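Local coordinates for protein tryptophan synthase alpha chain (Campylobacter jejuni, PDB 3THA) that probably cleaves indoleglycerol phosphate to indole and glyceraldehyde 3-phosphate, as the alpha subunit of tryptophan synthase in the last step of tryptophan biosynthesis, at residues R8-E13 with K88-F93; D74-F79 with F101-E106. One frame throughout, in Å; residues are numbered along the deposited sequence.

Contact 1. Residues R8-E13 with K88-F93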
ATOM      1  N   ARG B   8       5.990 -13.645  23.666  1.00 74.43           N
ATOM      2  CA  ARG B   8       5.272 -13.614  24.927  1.00 75.60           C
ATOM      3  C   ARG B   8       6.122 -13.057  26.065  1.00 77.02           C
ATOM      4  O   ARG B   8       5.607 -12.799  27.202  1.00 78.82           O
ATOM      5  CB  ARG B   8       4.759 -15.008  25.258  1.00 76.93           C
ATOM      6  CG  ARG B   8       3.395 -15.239  24.709  1.00 75.43           C
ATOM      7  CD  ARG B   8       2.569 -16.201  25.569  1.00 76.71           C
ATOM      8  NE  ARG B   8       1.311 -16.437  24.875  1.00 74.08           N
ATOM      9  CZ  ARG B   8       1.195 -17.185  23.783  1.00 71.10           C
ATOM     10  NH1 ARG B   8       2.257 -17.799  23.250  1.00 66.42           N
ATOM     11  NH2 ARG B   8       0.011 -17.297  23.212  1.00 71.19           N
ATOM     12  N   LYS B   9       7.418 -12.887  25.763  1.00 75.67           N
ATOM     13  CA  LYS B   9       8.389 -12.288  26.709  1.00 76.87           C
ATOM     14  C   LYS B   9       8.421 -10.756  26.693  1.00 75.45           C
ATOM     15  O   LYS B   9       9.193 -10.144  27.435  1.00 76.34           O
ATOM     16  CB  LYS B   9       9.801 -12.863  26.493  1.00 76.70           C
ATOM     17  CG  LYS B   9      10.136 -14.002  27.469  1.00 81.57           C
ATOM     18  CD  LYS B   9      11.042 -15.070  26.852  1.00 83.25           C
ATOM     19  CE  LYS B   9      10.779 -16.422  27.528  1.00 87.15           C
ATOM     20  NZ  LYS B   9      10.544 -17.498  26.499  1.00 84.95           N
ATOM     21  N   PHE B  10       7.574 -10.148  25.856  1.00 73.15           N
ATOM     22  CA  PHE B  10       7.621  -8.717  25.601  1.00 71.73           C
ATOM     23  C   PHE B  10       6.420  -7.947  26.114  1.00 71.54           C
ATOM     24  O   PHE B  10       6.354  -6.732  25.954  1.00 70.82           O
ATOM     25  CB  PHE B  10       7.835  -8.462  24.105  1.00 70.49           C
ATOM     26  CG  PHE B  10       9.262  -8.641  23.677  1.00 72.34           C
ATOM     27  CD1 PHE B  10       9.709  -9.871  23.201  1.00 74.53           C
ATOM     28  CD2 PHE B  10      10.174  -7.593  23.806  1.00 73.08           C
ATOM     29  CE1 PHE B  10      11.050 -10.052  22.835  1.00 75.55           C
ATOM     30  CE2 PHE B  10      11.513  -7.765  23.430  1.00 74.28           C
ATOM     31  CZ  PHE B  10      11.954  -9.000  22.941  1.00 73.41           C
ATOM     32  N   TYR B  11       5.498  -8.651  26.762  1.00 72.04           N
ATOM     33  CA  TYR B  11       4.254  -8.056  27.238  1.00 72.13           C
ATOM     34  C   TYR B  11       3.659  -8.878  28.387  1.00 74.63           C
ATOM     35  O   TYR B  11       4.018 -10.040  28.565  1.00 75.08           O
ATOM     36  CB  TYR B  11       3.266  -7.907  26.060  1.00 70.66           C
ATOM     37  CG  TYR B  11       2.674  -9.207  25.520  1.00 67.50           C
ATOM     38  CD1 TYR B  11       3.297  -9.917  24.504  1.00 63.63           C
ATOM     39  CD2 TYR B  11       1.481  -9.713  26.042  1.00 68.38           C
ATOM     40  CE1 TYR B  11       2.728 -11.116  24.010  1.00 64.80           C
ATOM     41  CE2 TYR B  11       0.922 -10.891  25.576  1.00 68.04           C
ATOM     42  CZ  TYR B  11       1.544 -11.585  24.559  1.00 65.86           C
ATOM     43  OH  TYR B  11       0.962 -12.744  24.120  1.00 68.03           O
ATOM     44  N   LYS B  12       2.761  -8.283  29.167  1.00 76.96           N
ATOM     45  CA  LYS B  12       2.233  -8.965  30.347  1.00 80.82           C
ATOM     46  C   LYS B  12       0.876  -9.647  30.110  1.00 81.83           C
ATOM     47  O   LYS B  12       0.784 -10.878  30.144  1.00 82.63           O
ATOM     48  CB  LYS B  12       2.195  -8.037  31.562  1.00 83.24           C
ATOM     49  CG  LYS B  12       3.515  -7.264  31.804  1.00 84.66           C
ATOM     50  CD  LYS B  12       3.401  -6.284  32.973  1.00 87.87           C
ATOM     51  CE  LYS B  12       4.578  -5.314  33.034  1.00 88.76           C
ATOM     52  NZ  LYS B  12       4.518  -4.468  34.292  1.00 89.70           N
ATOM     53  N   GLU B  13      -0.184  -8.868  29.903  1.00 82.03           N
ATOM     54  CA  GLU B  13      -1.483  -9.468  29.566  1.00 82.30           C
ATOM     55  C   GLU B  13      -1.648  -9.360  28.062  1.00 78.63           C
ATOM     56  O   GLU B  13      -1.667 -10.359  27.348  1.00 78.09           O
ATOM     57  CB  GLU B  13      -2.646  -8.756  30.289  1.00 85.51           C
ATOM     58  CG  GLU B  13      -3.253  -9.507  31.488  1.00 90.61           C
ATOM     59  CD  GLU B  13      -3.885 -10.872  31.108  1.00 93.79           C
ATOM     60  OE1 GLU B  13      -4.584 -10.982  30.058  1.00 92.09           O
ATOM     61  OE2 GLU B  13      -3.687 -11.838  31.884  1.00 96.14           O
ATOM     62  N   LYS B  88      14.671  -1.590  25.262  1.00 68.43           N
ATOM     63  CA  LYS B  88      14.397  -2.978  25.651  1.00 69.55           C
ATOM     64  C   LYS B  88      13.230  -3.568  24.869  1.00 67.20           C
ATOM     65  O   LYS B  88      13.014  -4.774  24.879  1.00 68.25           O
ATOM     66  CB  LYS B  88      14.111  -3.070  27.133  1.00 71.37           C
ATOM     67  CG  LYS B  88      15.358  -2.959  27.975  1.00 77.60           C
ATOM     68  CD  LYS B  88      16.296  -4.169  27.783  1.00 82.38           C
ATOM     69  CE  LYS B  88      17.731  -3.862  28.257  1.00 85.80           C
ATOM     70  NZ  LYS B  88      17.821  -3.247  29.623  1.00 88.48           N
ATOM     71  N   LYS B  89      12.473  -2.715  24.202  1.00 65.02           N
ATOM     72  CA  LYS B  89      11.282  -3.164  23.482  1.00 63.28           C
ATOM     73  C   LYS B  89      11.619  -3.873  22.171  1.00 61.10           C
ATOM     74  O   LYS B  89      12.723  -3.737  21.646  1.00 60.41           O
ATOM     75  CB  LYS B  89      10.354  -1.985  23.229  1.00 62.51           C
ATOM     76  CG  LYS B  89      10.062  -1.173  24.488  1.00 63.94           C
ATOM     77  CD  LYS B  89       9.083  -1.894  25.343  1.00 66.17           C
ATOM     78  CE  LYS B  89       8.953  -1.214  26.677  1.00 67.48           C
ATOM     79  NZ  LYS B  89       8.533   0.186  26.482  1.00 70.31           N
ATOM     80  N   ALA B  90      10.670  -4.651  21.659  1.00 59.92           N
ATOM     81  CA  ALA B  90      10.866  -5.384  20.413  1.00 58.27           C
ATOM     82  C   ALA B  90      10.759  -4.468  19.203  1.00 56.89           C
ATOM     83  O   ALA B  90       9.774  -3.710  19.068  1.00 57.25           O
ATOM     84  CB  ALA B  90       9.871  -6.540  20.291  1.00 57.74           C
ATOM     85  N   LEU B  91      11.748  -4.584  18.314  1.00 55.20           N
ATOM     86  CA  LEU B  91      11.778  -3.871  17.053  1.00 53.92           C
ATOM     87  C   LEU B  91      11.491  -4.810  15.860  1.00 54.28           C
ATOM     88  O   LEU B  91      12.133  -5.851  15.691  1.00 54.46           O
ATOM     89  CB  LEU B  91      13.119  -3.162  16.904  1.00 53.34           C
ATOM     90  CG  LEU B  91      13.432  -2.156  18.026  1.00 53.10           C
ATOM     91  CD1 LEU B  91      14.808  -1.543  17.857  1.00 49.87           C
ATOM     92  CD2 LEU B  91      12.334  -1.048  18.126  1.00 50.22           C
ATOM     93  N   VAL B  92      10.499  -4.434  15.060  1.00 54.15           N
ATOM     94  CA  VAL B  92      10.033  -5.226  13.941  1.00 53.45           C
ATOM     95  C   VAL B  92       9.993  -4.338  12.675  1.00 52.61           C
ATOM     96  O   VAL B  92       9.346  -3.289  12.667  1.00 52.60           O
ATOM     97  CB  VAL B  92       8.609  -5.797  14.229  1.00 53.92           C
ATOM     98  CG1 VAL B  92       7.970  -6.369  12.964  1.00 52.10           C
ATOM     99  CG2 VAL B  92       8.701  -6.898  15.270  1.00 54.27           C
ATOM    100  N   PHE B  93      10.707  -4.742  11.624  1.00 51.15           N
ATOM    101  CA  PHE B  93      10.570  -4.072  10.351  1.00 49.97           C
ATOM    102  C   PHE B  93       9.239  -4.379   9.709  1.00 50.01           C
ATOM    103  O   PHE B  93       8.758  -5.506   9.734  1.00 51.23           O
ATOM    104  CB  PHE B  93      11.673  -4.462   9.392  1.00 49.97           C
ATOM    105  CG  PHE B  93      12.904  -3.646   9.530  1.00 49.99           C
ATOM    106  CD1 PHE B  93      12.830  -2.273   9.738  1.00 50.12           C
ATOM    107  CD2 PHE B  93      14.143  -4.242   9.435  1.00 54.23           C
ATOM    108  CE1 PHE B  93      13.976  -1.504   9.864  1.00 49.96           C
ATOM    109  CE2 PHE B  93      15.318  -3.483   9.581  1.00 55.04           C
ATOM    110  CZ  PHE B  93      15.229  -2.123   9.781  1.00 54.57           C
TER
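At the N-terminal end of the strands of this TIM barrel, Phe10, in the loop ahead of strand 15-21, lays its ring over Ala90, the first residue of strand 90-94. The methyl of Ala90 makes a CH-pi contact: CB sits 3.9 Å from the centroid of the Phe10 ring, 19° off the ring normal. It is displaced toward the rim, so the closest carbons are Phe10 CD2 and Ala90 CB, 3.7 Å apart. The CG of Phe10 stands anti to its carbonyl carbon (chi1 -79°), which sends the ring out from the loop to the strand. Residues alternate along strand 90-94: Leu91 and Phe93 turn to helix 75-83, while Ala90 and Val92 both touch Ile44 of neighbouring strand 44-48, and the Phe10 ring packs against the Ala90 methyl where the barrel strands begin. The carbonyl of Lys88 comes to the ring's edge, near its plane, with Phe10 CE2 3.6 Å from Lys88 O; this puts an electronegative oxygen against the C-H rim. Backbone bonds from Ala90 to Asp43 and Leu45 fix the strand's start, and Lys89, pointing away from Phe10, sends its ammonium to the carbonyls of Leu37 and Ile42.

Contact 2. Residues D74-F79 with F101-E106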
ATOM      1  N   ASP B  74      16.904   6.880   3.825  1.00 70.97           N
ATOM      2  CA  ASP B  74      16.957   5.582   3.179  1.00 69.97           C
ATOM      3  C   ASP B  74      17.362   4.520   4.204  1.00 68.78           C
ATOM      4  O   ASP B  74      17.685   4.846   5.371  1.00 68.39           O
ATOM      5  CB  ASP B  74      17.910   5.610   1.964  1.00 71.39           C
ATOM      6  CG  ASP B  74      19.309   6.175   2.289  1.00 74.51           C
ATOM      7  OD1 ASP B  74      19.639   6.408   3.488  1.00 76.85           O
ATOM      8  OD2 ASP B  74      20.095   6.390   1.320  1.00 77.26           O
ATOM      9  N   ILE B  75      17.353   3.253   3.784  1.00 66.86           N
ATOM     10  CA  ILE B  75      17.538   2.179   4.727  1.00 65.21           C
ATOM     11  C   ILE B  75      18.919   2.304   5.366  1.00 65.10           C
ATOM     12  O   ILE B  75      19.128   1.921   6.528  1.00 64.27           O
ATOM     13  CB  ILE B  75      17.242   0.790   4.083  1.00 65.39           C
ATOM     14  CG1 ILE B  75      17.540  -0.363   5.056  1.00 65.41           C
ATOM     15  CG2 ILE B  75      17.937   0.632   2.718  1.00 66.47           C
ATOM     16  CD1 ILE B  75      16.526  -0.503   6.234  1.00 62.45           C
ATOM     17  N   HIS B  76      19.844   2.918   4.634  1.00 65.13           N
ATOM     18  CA  HIS B  76      21.202   3.055   5.119  1.00 66.09           C
ATOM     19  C   HIS B  76      21.236   3.910   6.362  1.00 65.74           C
ATOM     20  O   HIS B  76      21.892   3.538   7.340  1.00 65.60           O
ATOM     21  CB  HIS B  76      22.121   3.623   4.046  1.00 67.98           C
ATOM     22  CG  HIS B  76      22.119   2.820   2.786  1.00 71.05           C
ATOM     23  ND1 HIS B  76      22.939   1.730   2.603  1.00 71.55           N
ATOM     24  CD2 HIS B  76      21.353   2.916   1.666  1.00 73.29           C
ATOM     25  CE1 HIS B  76      22.698   1.204   1.410  1.00 75.10           C
ATOM     26  NE2 HIS B  76      21.732   1.897   0.828  1.00 73.83           N
ATOM     27  N   SER B  77      20.503   5.031   6.327  1.00 64.71           N
ATOM     28  CA  SER B  77      20.509   5.966   7.435  1.00 64.10           C
ATOM     29  C   SER B  77      19.666   5.434   8.623  1.00 63.88           C
ATOM     30  O   SER B  77      20.001   5.705   9.789  1.00 64.75           O
ATOM     31  CB  SER B  77      20.111   7.364   6.985  1.00 64.12           C
ATOM     32  OG  SER B  77      18.733   7.460   6.718  1.00 61.06           O
ATOM     33  N   VAL B  78      18.631   4.641   8.319  1.00 62.25           N
ATOM     34  CA  VAL B  78      17.909   3.821   9.332  1.00 60.73           C
ATOM     35  C   VAL B  78      18.818   2.818  10.058  1.00 61.42           C
ATOM     36  O   VAL B  78      18.888   2.803  11.297  1.00 61.49           O
ATOM     37  CB  VAL B  78      16.697   3.088   8.723  1.00 59.70           C
ATOM     38  CG1 VAL B  78      16.116   2.042   9.693  1.00 58.47           C
ATOM     39  CG2 VAL B  78      15.625   4.102   8.293  1.00 57.66           C
ATOM     40  N   PHE B  79      19.517   1.979   9.296  1.00 61.76           N
ATOM     41  CA  PHE B  79      20.494   1.089   9.895  1.00 62.34           C
ATOM     42  C   PHE B  79      21.472   1.890  10.779  1.00 63.77           C
ATOM     43  O   PHE B  79      21.783   1.477  11.919  1.00 63.25           O
ATOM     44  CB  PHE B  79      21.230   0.299   8.823  1.00 62.64           C
ATOM     45  CG  PHE B  79      20.450  -0.866   8.275  1.00 63.04           C
ATOM     46  CD1 PHE B  79      19.628  -1.649   9.115  1.00 62.33           C
ATOM     47  CD2 PHE B  79      20.573  -1.224   6.926  1.00 62.46           C
ATOM     48  CE1 PHE B  79      18.927  -2.771   8.615  1.00 60.95           C
ATOM     49  CE2 PHE B  79      19.883  -2.336   6.417  1.00 61.87           C
ATOM     50  CZ  PHE B  79      19.045  -3.105   7.276  1.00 61.91           C
ATOM     51  N   PHE B 101      14.874  -6.718  -1.577  1.00 58.38           N
ATOM     52  CA  PHE B 101      15.476  -7.026  -2.863  1.00 59.76           C
ATOM     53  C   PHE B 101      16.668  -6.169  -3.317  1.00 60.52           C
ATOM     54  O   PHE B 101      17.674  -6.699  -3.789  1.00 61.52           O
ATOM     55  CB  PHE B 101      14.406  -6.975  -3.939  1.00 60.83           C
ATOM     56  CG  PHE B 101      14.842  -7.543  -5.246  1.00 62.69           C
ATOM     57  CD1 PHE B 101      15.487  -6.732  -6.191  1.00 64.90           C
ATOM     58  CD2 PHE B 101      14.609  -8.887  -5.534  1.00 64.53           C
ATOM     59  CE1 PHE B 101      15.910  -7.260  -7.408  1.00 68.97           C
ATOM     60  CE2 PHE B 101      14.998  -9.437  -6.751  1.00 67.69           C
ATOM     61  CZ  PHE B 101      15.662  -8.619  -7.701  1.00 68.40           C
ATOM     62  N   SER B 102      16.517  -4.861  -3.208  1.00 60.56           N
ATOM     63  CA  SER B 102      17.538  -3.864  -3.566  1.00 62.50           C
ATOM     64  C   SER B 102      18.809  -3.937  -2.709  1.00 62.54           C
ATOM     65  O   SER B 102      19.932  -3.796  -3.207  1.00 64.35           O
ATOM     66  CB  SER B 102      16.941  -2.454  -3.406  1.00 62.21           C
ATOM     67  OG  SER B 102      17.939  -1.508  -3.029  1.00 64.60           O
ATOM     68  N   TYR B 103      18.606  -4.117  -1.412  1.00 60.32           N
ATOM     69  CA  TYR B 103      19.694  -4.290  -0.491  1.00 59.58           C
ATOM     70  C   TYR B 103      20.444  -5.599  -0.667  1.00 60.62           C
ATOM     71  O   TYR B 103      21.658  -5.612  -0.486  1.00 62.21           O
ATOM     72  CB  TYR B 103      19.145  -4.208   0.915  1.00 58.02           C
ATOM     73  CG  TYR B 103      20.140  -3.705   1.909  1.00 56.87           C
ATOM     74  CD1 TYR B 103      20.543  -2.370   1.925  1.00 55.98           C
ATOM     75  CD2 TYR B 103      20.667  -4.566   2.838  1.00 55.58           C
ATOM     76  CE1 TYR B 103      21.487  -1.930   2.861  1.00 56.06           C
ATOM     77  CE2 TYR B 103      21.560  -4.159   3.746  1.00 60.13           C
ATOM     78  CZ  TYR B 103      21.968  -2.849   3.778  1.00 59.37           C
ATOM     79  OH  TYR B 103      22.869  -2.555   4.753  1.00 64.27           O
ATOM     80  N   GLY B 104      19.731  -6.669  -1.067  1.00 60.15           N
ATOM     81  CA  GLY B 104      20.232  -8.055  -1.122  1.00 59.93           C
ATOM     82  C   GLY B 104      19.629  -8.805   0.043  1.00 58.86           C
ATOM     83  O   GLY B 104      19.708  -8.343   1.162  1.00 59.01           O
ATOM     84  N   LEU B 105      19.008  -9.946  -0.200  1.00 59.84           N
ATOM     85  CA  LEU B 105      18.199 -10.622   0.817  1.00 60.09           C
ATOM     86  C   LEU B 105      18.946 -11.025   2.103  1.00 61.38           C
ATOM     87  O   LEU B 105      18.518 -10.706   3.247  1.00 59.73           O
ATOM     88  CB  LEU B 105      17.559 -11.843   0.221  1.00 60.70           C
ATOM     89  CG  LEU B 105      16.080 -11.904  -0.125  1.00 61.78           C
ATOM     90  CD1 LEU B 105      15.606 -10.772  -1.076  1.00 60.67           C
ATOM     91  CD2 LEU B 105      15.875 -13.282  -0.756  1.00 62.15           C
ATOM     92  N   GLU B 106      20.056 -11.724   1.891  1.00 62.76           N
ATOM     93  CA  GLU B 106      20.965 -12.091   2.947  1.00 64.48           C
ATOM     94  C   GLU B 106      21.524 -10.862   3.679  1.00 63.94           C
ATOM     95  O   GLU B 106      21.395 -10.765   4.908  1.00 63.29           O
ATOM     96  CB  GLU B 106      22.085 -12.968   2.358  1.00 67.16           C
ATOM     97  CG  GLU B 106      23.210 -13.256   3.278  1.00 71.68           C
ATOM     98  CD  GLU B 106      23.853 -14.584   2.957  1.00 79.69           C
ATOM     99  OE1 GLU B 106      24.780 -14.623   2.097  1.00 82.19           O
ATOM    100  OE2 GLU B 106      23.426 -15.590   3.577  1.00 81.70           O
TER
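The first turn of helix 75-83 faces the last turn of helix 97-103, with Ile75 CA and Tyr103 CA 8.6 Å apart as the nearest backbone pair. Tyr103 bridges that distance with its ring, CG lying anti to its own N (chi1 -152°), and meets three side chains. Phe79 CE2 lies over one face of the Tyr103 ring, 3.4 Å from Tyr103 CZ, with the planes inclined at 55°; Tyr103 OH is 3.4 Å from both Phe79 CD2 and Phe79 CE2. His76 comes to the tyrosine's edge, near the plane of that ring, with His76 CE1 3.7 Å from Tyr103 CE1. Ile75 adds its CG2 methyl, 4.1 Å from Tyr103 CD1. The aromatic cluster of His76, Phe79 and Tyr103 joins the helices that precede and follow strand 90-94 on the outside of the barrel. Asp74 N-caps the first of them: Ser77 N donates to Asp74 OD1 (3.3 Å), and Ser77 OG also donates, to Asp74 O (3.1 Å). Just past Tyr103, Gly104 breaks the helix with positive phi before helix 105-114 begins, and Lys111 from that helix packs on Phe79 and Tyr103. Since Asp74 and Ser77 bond within their own helix start and rings and methyls meet across the interface, the attraction is probably mainly dispersion with some ring electrostatics.

Strand 90-94 ties the two contacts together although their centres lie 23 Å apart. Its beginning, at Ala90, belongs to contact 1; three residues on, Phe93 turns outward and packs on the helix of contact 2, with Phe93 CE2 3.8 Å from Phe79 CE1 and Phe93 CZ 4.1 Å from Ile75 CD1. Contact 1 lies at the N-terminal end of the barrel strands, and contact 2 on the helical outer layer, with the strand coming between those two helices in the chain. Of the two, contact 1 is the nearer to a predicted active-site residue: the side chain of Ala90 is about 9 Å from that of Glu46, a predicted proton acceptor, whereas contact 2 is remote from the predicted active-site residues.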